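Local coordinates for protein regulator of nonsense transcripts 2 (Homo sapiens, PDB 4CEM) that acts as a nonsense-mediated mRNA decay factor, its first MIF4G domain being an all-helical module that probably serves as a scaffold for protein interactions, at residues D37-E42 / R116-A121; K63-Q68 / A91-A96; E184-V189 / K241-S246. All coordinates share one frame; numbering follows the deposited sequence.

Contact 1: D37-E42 / R116-A121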
# COMPACT_ATOMS: atom_id res chain seq x y z
N ASP A 37 -20.25 8.53 19.36
CA ASP A 37 -21.35 8.51 20.32
C ASP A 37 -20.98 7.84 21.64
O ASP A 37 -21.69 8.02 22.62
CB ASP A 37 -22.58 7.84 19.71
CG ASP A 37 -23.01 8.50 18.41
OD1 ASP A 37 -23.16 9.74 18.38
OD2 ASP A 37 -23.18 7.77 17.40
N SER A 38 -19.88 7.08 21.68
CA SER A 38 -19.47 6.42 22.92
C SER A 38 -17.96 6.50 23.22
O SER A 38 -17.34 5.50 23.57
CB SER A 38 -19.94 4.96 22.91
OG SER A 38 -19.05 4.14 22.17
N ARG A 39 -17.38 7.69 23.10
CA ARG A 39 -16.07 7.94 23.69
C ARG A 39 -16.27 8.12 25.20
O ARG A 39 -17.34 8.54 25.63
CB ARG A 39 -15.41 9.17 23.07
CG ARG A 39 -15.10 8.99 21.60
CD ARG A 39 -13.95 9.86 21.14
NE ARG A 39 -13.46 9.51 19.81
CZ ARG A 39 -13.92 10.00 18.65
NH1 ARG A 39 -14.94 10.86 18.62
NH2 ARG A 39 -13.36 9.62 17.51
N PRO A 40 -15.25 7.78 26.01
CA PRO A 40 -15.42 7.92 27.46
C PRO A 40 -15.39 9.38 27.91
O PRO A 40 -15.05 10.26 27.12
CB PRO A 40 -14.22 7.15 28.04
CG PRO A 40 -13.57 6.46 26.87
CD PRO A 40 -13.92 7.26 25.66
N GLU A 41 -15.73 9.63 29.17
CA GLU A 41 -15.81 11.01 29.68
C GLU A 41 -14.78 11.33 30.76
O GLU A 41 -14.07 10.44 31.25
CB GLU A 41 -17.23 11.36 30.17
CG GLU A 41 -18.24 10.22 30.16
CD GLU A 41 -19.65 10.72 29.84
OE1 GLU A 41 -19.82 11.36 28.77
OE2 GLU A 41 -20.57 10.46 30.64
N GLU A 42 -14.69 12.62 31.08
CA GLU A 42 -13.86 13.15 32.15
C GLU A 42 -13.56 12.14 33.26
O GLU A 42 -12.40 11.82 33.51
CB GLU A 42 -14.53 14.41 32.73
CG GLU A 42 -14.05 14.91 34.09
CD GLU A 42 -12.65 15.49 34.06
OE1 GLU A 42 -11.70 14.76 33.71
OE2 GLU A 42 -12.50 16.68 34.41
N ARG A 116 -11.03 6.29 21.42
CA ARG A 116 -10.97 6.94 22.72
C ARG A 116 -10.90 8.47 22.63
O ARG A 116 -11.50 9.14 23.46
CB ARG A 116 -9.78 6.42 23.52
CG ARG A 116 -9.81 6.83 24.98
CD ARG A 116 -8.89 5.97 25.82
NE ARG A 116 -9.49 4.69 26.18
CZ ARG A 116 -8.90 3.77 26.95
NH1 ARG A 116 -7.68 3.97 27.44
NH2 ARG A 116 -9.54 2.64 27.23
N TYR A 117 -10.20 9.00 21.63
CA TYR A 117 -9.88 10.43 21.52
C TYR A 117 -10.34 11.10 20.22
O TYR A 117 -9.85 10.79 19.14
CB TYR A 117 -8.37 10.62 21.63
CG TYR A 117 -7.75 9.99 22.85
CD1 TYR A 117 -7.79 10.62 24.09
CD2 TYR A 117 -7.09 8.77 22.76
CE1 TYR A 117 -7.21 10.04 25.21
CE2 TYR A 117 -6.51 8.19 23.88
CZ TYR A 117 -6.58 8.84 25.10
OH TYR A 117 -6.01 8.27 26.20
N ALA A 118 -11.26 12.06 20.35
CA ALA A 118 -11.76 12.85 19.22
C ALA A 118 -10.67 13.59 18.44
O ALA A 118 -10.81 13.77 17.24
CB ALA A 118 -12.82 13.83 19.69
N ASP A 119 -9.59 13.99 19.10
CA ASP A 119 -8.51 14.73 18.45
C ASP A 119 -7.63 13.90 17.53
O ASP A 119 -6.83 14.46 16.78
CB ASP A 119 -7.58 15.38 19.49
CG ASP A 119 -8.25 16.47 20.26
OD1 ASP A 119 -9.41 16.79 19.95
OD2 ASP A 119 -7.60 17.02 21.18
N PHE A 120 -7.75 12.58 17.60
CA PHE A 120 -6.79 11.72 16.92
C PHE A 120 -6.86 11.82 15.40
O PHE A 120 -5.85 12.12 14.76
CB PHE A 120 -6.97 10.26 17.35
CG PHE A 120 -5.91 9.35 16.81
CD1 PHE A 120 -4.60 9.45 17.28
CD2 PHE A 120 -6.20 8.40 15.84
CE1 PHE A 120 -3.61 8.62 16.79
CE2 PHE A 120 -5.21 7.57 15.35
CZ PHE A 120 -3.91 7.68 15.82
N ALA A 121 -8.03 11.57 14.83
CA ALA A 121 -8.17 11.47 13.37
C ALA A 121 -7.74 12.74 12.65
O ALA A 121 -6.95 12.67 11.71
CB ALA A 121 -9.59 11.08 12.97

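Contact 2: K63-Q68 / A91-A96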
# COMPACT_ATOMS: atom_id res chain seq x y z
N LYS A 63 7.07 4.52 17.96
CA LYS A 63 7.94 4.74 16.80
C LYS A 63 8.38 3.44 16.16
O LYS A 63 8.76 3.44 15.00
CB LYS A 63 9.15 5.60 17.18
CG LYS A 63 8.75 7.02 17.55
CD LYS A 63 9.93 7.94 17.78
CE LYS A 63 9.54 9.39 17.51
NZ LYS A 63 10.18 10.34 18.46
N THR A 64 8.31 2.34 16.90
CA THR A 64 8.72 1.02 16.40
C THR A 64 7.59 0.00 16.59
O THR A 64 7.76 -1.02 17.27
CB THR A 64 9.97 0.53 17.15
OG1 THR A 64 9.71 0.53 18.56
CG2 THR A 64 11.16 1.44 16.85
N ILE A 65 6.43 0.29 16.01
CA ILE A 65 5.27 -0.58 16.18
C ILE A 65 5.52 -1.91 15.49
O ILE A 65 5.99 -1.95 14.36
CB ILE A 65 3.98 0.06 15.63
CG1 ILE A 65 3.57 1.24 16.50
CG2 ILE A 65 2.85 -0.97 15.60
CD1 ILE A 65 2.45 2.08 15.91
N THR A 66 5.19 -2.98 16.18
CA THR A 66 5.52 -4.32 15.74
C THR A 66 4.41 -5.29 16.12
O THR A 66 3.82 -5.16 17.18
CB THR A 66 6.84 -4.73 16.39
OG1 THR A 66 7.90 -4.35 15.51
CG2 THR A 66 6.90 -6.21 16.65
N GLU A 67 4.14 -6.26 15.24
CA GLU A 67 3.03 -7.19 15.42
C GLU A 67 3.10 -7.89 16.77
O GLU A 67 2.09 -8.03 17.44
CB GLU A 67 2.98 -8.23 14.29
CG GLU A 67 1.86 -9.28 14.41
CD GLU A 67 0.50 -8.71 14.81
OE1 GLU A 67 0.02 -7.72 14.21
OE2 GLU A 67 -0.11 -9.25 15.75
N GLN A 68 4.29 -8.30 17.18
CA GLN A 68 4.42 -9.02 18.45
C GLN A 68 4.30 -8.10 19.68
O GLN A 68 4.46 -8.56 20.81
CB GLN A 68 5.70 -9.89 18.49
CG GLN A 68 6.91 -9.37 17.71
CD GLN A 68 6.82 -9.61 16.21
OE1 GLN A 68 7.01 -8.69 15.40
NE2 GLN A 68 6.51 -10.85 15.82
N ALA A 91 2.73 11.78 15.58
CA ALA A 91 4.03 11.95 14.92
C ALA A 91 4.86 10.67 14.92
O ALA A 91 5.44 10.31 13.90
CB ALA A 91 4.81 13.08 15.58
N SER A 92 4.91 9.98 16.06
CA SER A 92 5.59 8.67 16.15
C SER A 92 5.00 7.69 15.13
O SER A 92 5.72 7.04 14.39
CB SER A 92 5.45 8.10 17.56
OG SER A 92 6.09 8.93 18.51
N ILE A 93 3.67 7.61 15.10
CA ILE A 93 2.96 6.70 14.19
C ILE A 93 3.27 6.99 12.72
O ILE A 93 3.52 6.07 11.95
CB ILE A 93 1.42 6.78 14.43
CG1 ILE A 93 1.06 6.15 15.79
CG2 ILE A 93 0.66 6.08 13.32
CD1 ILE A 93 -0.33 6.49 16.27
N VAL A 94 3.29 8.26 12.32
CA VAL A 94 3.56 8.59 10.92
C VAL A 94 5.01 8.32 10.52
O VAL A 94 5.28 7.88 9.40
CB VAL A 94 3.18 10.04 10.60
CG1 VAL A 94 3.57 10.39 9.16
CG2 VAL A 94 1.70 10.27 10.82
N GLU A 95 5.95 8.56 11.42
CA GLU A 95 7.38 8.38 11.12
C GLU A 95 7.82 6.91 11.23
O GLU A 95 8.72 6.49 10.51
CB GLU A 95 8.23 9.24 12.05
CG GLU A 95 8.03 10.75 11.85
CD GLU A 95 8.25 11.58 13.11
OE1 GLU A 95 8.52 11.00 14.20
OE2 GLU A 95 8.14 12.83 13.02
N ALA A 96 7.20 6.15 12.12
CA ALA A 96 7.57 4.76 12.35
C ALA A 96 7.75 3.97 11.04
O ALA A 96 6.95 4.08 10.12
CB ALA A 96 6.53 4.08 13.22

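Contact 3: E184-V189 / K241-S246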
# COMPACT_ATOMS: atom_id res chain seq x y z
N GLU A 184 8.36 7.68 -17.92
CA GLU A 184 9.50 7.06 -18.60
C GLU A 184 10.16 6.06 -17.65
O GLU A 184 10.17 4.85 -17.91
CB GLU A 184 10.52 8.12 -19.06
CG GLU A 184 10.32 8.63 -20.49
CD GLU A 184 9.06 9.45 -20.69
OE1 GLU A 184 8.71 10.25 -19.80
OE2 GLU A 184 8.41 9.29 -21.75
N SER A 185 10.71 6.57 -16.55
CA SER A 185 11.26 5.74 -15.49
C SER A 185 10.12 5.24 -14.63
O SER A 185 9.43 6.04 -13.99
CB SER A 185 12.25 6.53 -14.62
OG SER A 185 13.39 6.94 -15.35
N HIS A 186 9.92 3.93 -14.60
CA HIS A 186 8.88 3.36 -13.76
C HIS A 186 9.49 2.85 -12.49
O HIS A 186 9.71 1.65 -12.32
CB HIS A 186 8.11 2.30 -14.53
CG HIS A 186 7.16 2.89 -15.54
ND1 HIS A 186 7.56 3.30 -16.76
CD2 HIS A 186 5.80 3.18 -15.46
CE1 HIS A 186 6.51 3.80 -17.43
NE2 HIS A 186 5.44 3.73 -16.63
N THR A 187 9.77 3.79 -11.60
CA THR A 187 10.50 3.53 -10.36
C THR A 187 9.59 3.18 -9.18
O THR A 187 10.03 2.55 -8.22
CB THR A 187 11.36 4.76 -9.98
OG1 THR A 187 10.66 5.96 -10.32
CG2 THR A 187 12.68 4.73 -10.74
N HIS A 188 8.32 3.57 -9.26
CA HIS A 188 7.36 3.30 -8.20
C HIS A 188 6.50 2.08 -8.46
O HIS A 188 5.48 1.89 -7.81
CB HIS A 188 6.46 4.52 -7.98
CG HIS A 188 7.21 5.80 -7.63
ND1 HIS A 188 7.54 6.73 -8.55
CD2 HIS A 188 7.66 6.29 -6.40
CE1 HIS A 188 8.18 7.75 -7.95
NE2 HIS A 188 8.26 7.48 -6.63
N VAL A 189 6.90 1.21 -9.39
CA VAL A 189 6.04 0.10 -9.82
C VAL A 189 5.63 -0.78 -8.64
O VAL A 189 4.44 -1.06 -8.46
CB VAL A 189 6.70 -0.80 -10.87
CG1 VAL A 189 5.72 -1.87 -11.34
CG2 VAL A 189 7.16 0.02 -12.05
N LYS A 241 -5.15 2.05 -14.54
CA LYS A 241 -5.11 1.63 -15.95
C LYS A 241 -4.20 2.53 -16.76
O LYS A 241 -3.41 2.07 -17.59
CB LYS A 241 -6.51 1.61 -16.58
CG LYS A 241 -7.12 0.22 -16.66
CD LYS A 241 -8.59 0.18 -16.25
CE LYS A 241 -9.11 -1.25 -16.18
NZ LYS A 241 -10.46 -1.32 -15.56
N GLU A 242 -4.32 3.82 -16.51
CA GLU A 242 -3.49 4.83 -17.13
C GLU A 242 -2.02 4.61 -16.78
O GLU A 242 -1.15 4.73 -17.64
CB GLU A 242 -3.95 6.20 -16.65
CG GLU A 242 -3.41 7.37 -17.42
CD GLU A 242 -3.77 8.67 -16.73
OE1 GLU A 242 -4.91 8.78 -16.24
OE2 GLU A 242 -2.90 9.57 -16.66
N TYR A 243 -1.74 4.28 -15.52
CA TYR A 243 -0.39 3.89 -15.12
C TYR A 243 0.02 2.63 -15.87
O TYR A 243 1.11 2.55 -16.42
CB TYR A 243 -0.31 3.61 -13.62
CG TYR A 243 1.09 3.29 -13.14
CD1 TYR A 243 1.94 4.30 -12.70
CD2 TYR A 243 1.56 1.98 -13.11
CE1 TYR A 243 3.22 4.02 -12.25
CE2 TYR A 243 2.83 1.69 -12.65
CZ TYR A 243 3.66 2.71 -12.23
OH TYR A 243 4.94 2.42 -11.78
N PHE A 244 -0.87 1.65 -15.87
CA PHE A 244 -0.61 0.38 -16.53
C PHE A 244 -0.32 0.58 -18.01
O PHE A 244 0.57 -0.06 -18.57
CB PHE A 244 -1.79 -0.57 -16.36
CG PHE A 244 -1.63 -1.84 -17.12
CD1 PHE A 244 -0.73 -2.80 -16.69
CD2 PHE A 244 -2.33 -2.06 -18.30
CE1 PHE A 244 -0.55 -3.98 -17.39
CE2 PHE A 244 -2.15 -3.24 -19.01
CZ PHE A 244 -1.26 -4.20 -18.56
N THR A 245 -1.10 1.46 -18.64
CA THR A 245 -0.85 1.86 -20.03
C THR A 245 0.58 2.40 -20.20
O THR A 245 1.36 1.91 -21.03
CB THR A 245 -1.85 2.94 -20.45
OG1 THR A 245 -3.16 2.37 -20.50
CG2 THR A 245 -1.49 3.52 -21.81
N SER A 246 0.91 3.41 -19.40
CA SER A 246 2.25 3.97 -19.37
C SER A 246 3.31 2.87 -19.20
O SER A 246 4.32 2.87 -19.90
CB SER A 246 2.35 5.01 -18.24
OG SER A 246 3.66 5.08 -17.74

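Contact 1: D37-E42 / R116-A121
Arg39 reaches across to Arg116, Tyr117 and Ala118, fixing the loop that follows helix 6-33 against the tight turn between helices 103-116 and 120-137. That turn is a type I beta turn from Tyr117 to Phe120, closed by the bond from Phe120 N to Tyr117 O, and it forms the link of a helical hairpin in the all-helical MIF4G fold. The contact illustrates how an arginine can pack on backbone as well as on side chains.

Arg39 carries most of it. With chi1 at -65° its CG lies beside the backbone N and anti to the carbonyl carbon, and from there the chain runs extended to NE. The aliphatic part passes the end of helix 103-116, CD lying 3.5 Å from Arg116 O. The guanidinium then lies over Ala118: the CA of Ala118 stands 3.6 Å above the plane of the Arg39 group, over its centre, while Ala118 CB comes within 3.8 Å of Arg39 NH1. Arg39 NE is 3.4 Å from Ala118 N, but both are donors, and this approach is packing alone. Part of its polar end is used nearby, NH2 bonding to the carbonyl of His114 in the last turn of helix 103-116.

Pro40, next in the chain, adds a small apolar surface beside it. Its CD rests 3.8 Å from Arg116 O, on the same carbonyl that Arg39 CD approaches. Arg116 itself turns its long side chain elsewhere, onto Phe77 and Asn78 of helix 70-79. With chi1 at -168°, Arg116 CG is anti to its backbone N, and there it lies both 4.2 Å from Pro40 CD and 3.7 Å above the ring plane of Tyr117, offset toward the rim.

Contact 2: K63-Q68 / A91-A96
Lys63 packs against Ser92 where the loop after helix 52-61 settles on the last turns of helix 86-95. The methylene chain of Lys63 does the touching: its CG lies 3.4 Å from Ser92 OG, and its CE also passes that hydroxyl. The Ser92 hydroxyl is not spent on this neighbour, since it hydrogen-bonds to the carbonyl of Val59. A chi1 of -67° sets Lys63 CG beside its own backbone N, on the flank of Ser92.

The electrostatic component is looser. Lys63 and Glu95 run side by side and point the same way, with Lys63 CE 3.8 Å from Glu95 OE1. The charged atoms Lys63 NZ and Glu95 OE1 stay 4.6 Å apart, so the opposite charges are likely to attract without forming a salt bridge.

Apolar and backbone packing completes the set. Ala96, the first residue beyond the helix, directs its CB at the carbonyl of Lys63, and here the two backbones come nearest, Lys63 CA and Ala96 CA being 4.5 Å apart. Further along, Ile65 CD1 meets Ile93 CG1 at 4.3 Å. Both isoleucines are buried and also pack on helix 103-116, Ile65 on Cys105 and Leu109, Ile93 on Cys110.

The example shows a connecting loop held mainly by van der Waals contact: the exposed Lys63 and Glu95 at one end, branched aliphatic chains at the other, an arrangement in keeping with the stacked helices of a MIF4G domain.

Contact 3: E184-V189 / K241-S246
Val189 and Tyr243 bring the backbones nearest here, yet their CA atoms remain 9.2 Å apart, so side chains must bridge the irregular segment 184-189 and the helical segment 241-246.

His186 and Tyr243 do most of the bridging. A chi1 of -75° sets the His186 CG beside the backbone N; NE2, at the far edge of the ring, meets the helix. NE2 and Ser246 OG are modelled 2.5 Å apart as a hydrogen bond, a length too short to take literally, and either may be the donor. His186 ND1 donates to Glu184 O over 3.2 Å, standing above the plane of that carbonyl. Bonds at both nitrogens would probably limit turning of the ring, and its edge is turned to the face of Tyr243: a T-shaped pair with centroids 5.5 Å apart and planes at 80°. An alanine in place of His186 would probably leave Ser246 OG without this partner across the contact and open a gap beside the face of Tyr243.

Tyr243 continues to the start of helix 189-204, for which His188 is the N-cap residue. The Tyr243 and Val189 side chains cross at about a right angle, and Tyr243 OH lies 3.2 Å from Val189 CA and 3.3 Å from Val189 CG2. Those approaches are packing; the hydroxyl's polar partner is Asp182, through a weak hydrogen bond.

The contact thus ties the link between helices 164-181 and 189-204 to the middle of helix 230-259. Tyr243 packs on Ile178 and Ile179 of helix 164-181 and on Leu300 of helix 283-303.

In the fold
The three contacts show one principle, a loop secured to a helix or helix end, at different depths. Contact 1 lies at the surface, its centre about 28 Å from the chain's centre; the centres of contacts 2 and 3, partly buried, are each about 16 Å from it, on opposite sides. Contact 2 is nested within the loop closed by contact 1, and the two meet where Phe120 of helix 120-137 packs on Ile93 of helix 86-95; contact 3 follows in series and involves neither helix. Chemistry differs accordingly: guanidinium on backbone in contact 1, aliphatic packing beside opposite charges that do not touch in contact 2, a hydrogen bond and aromatic pair in contact 3.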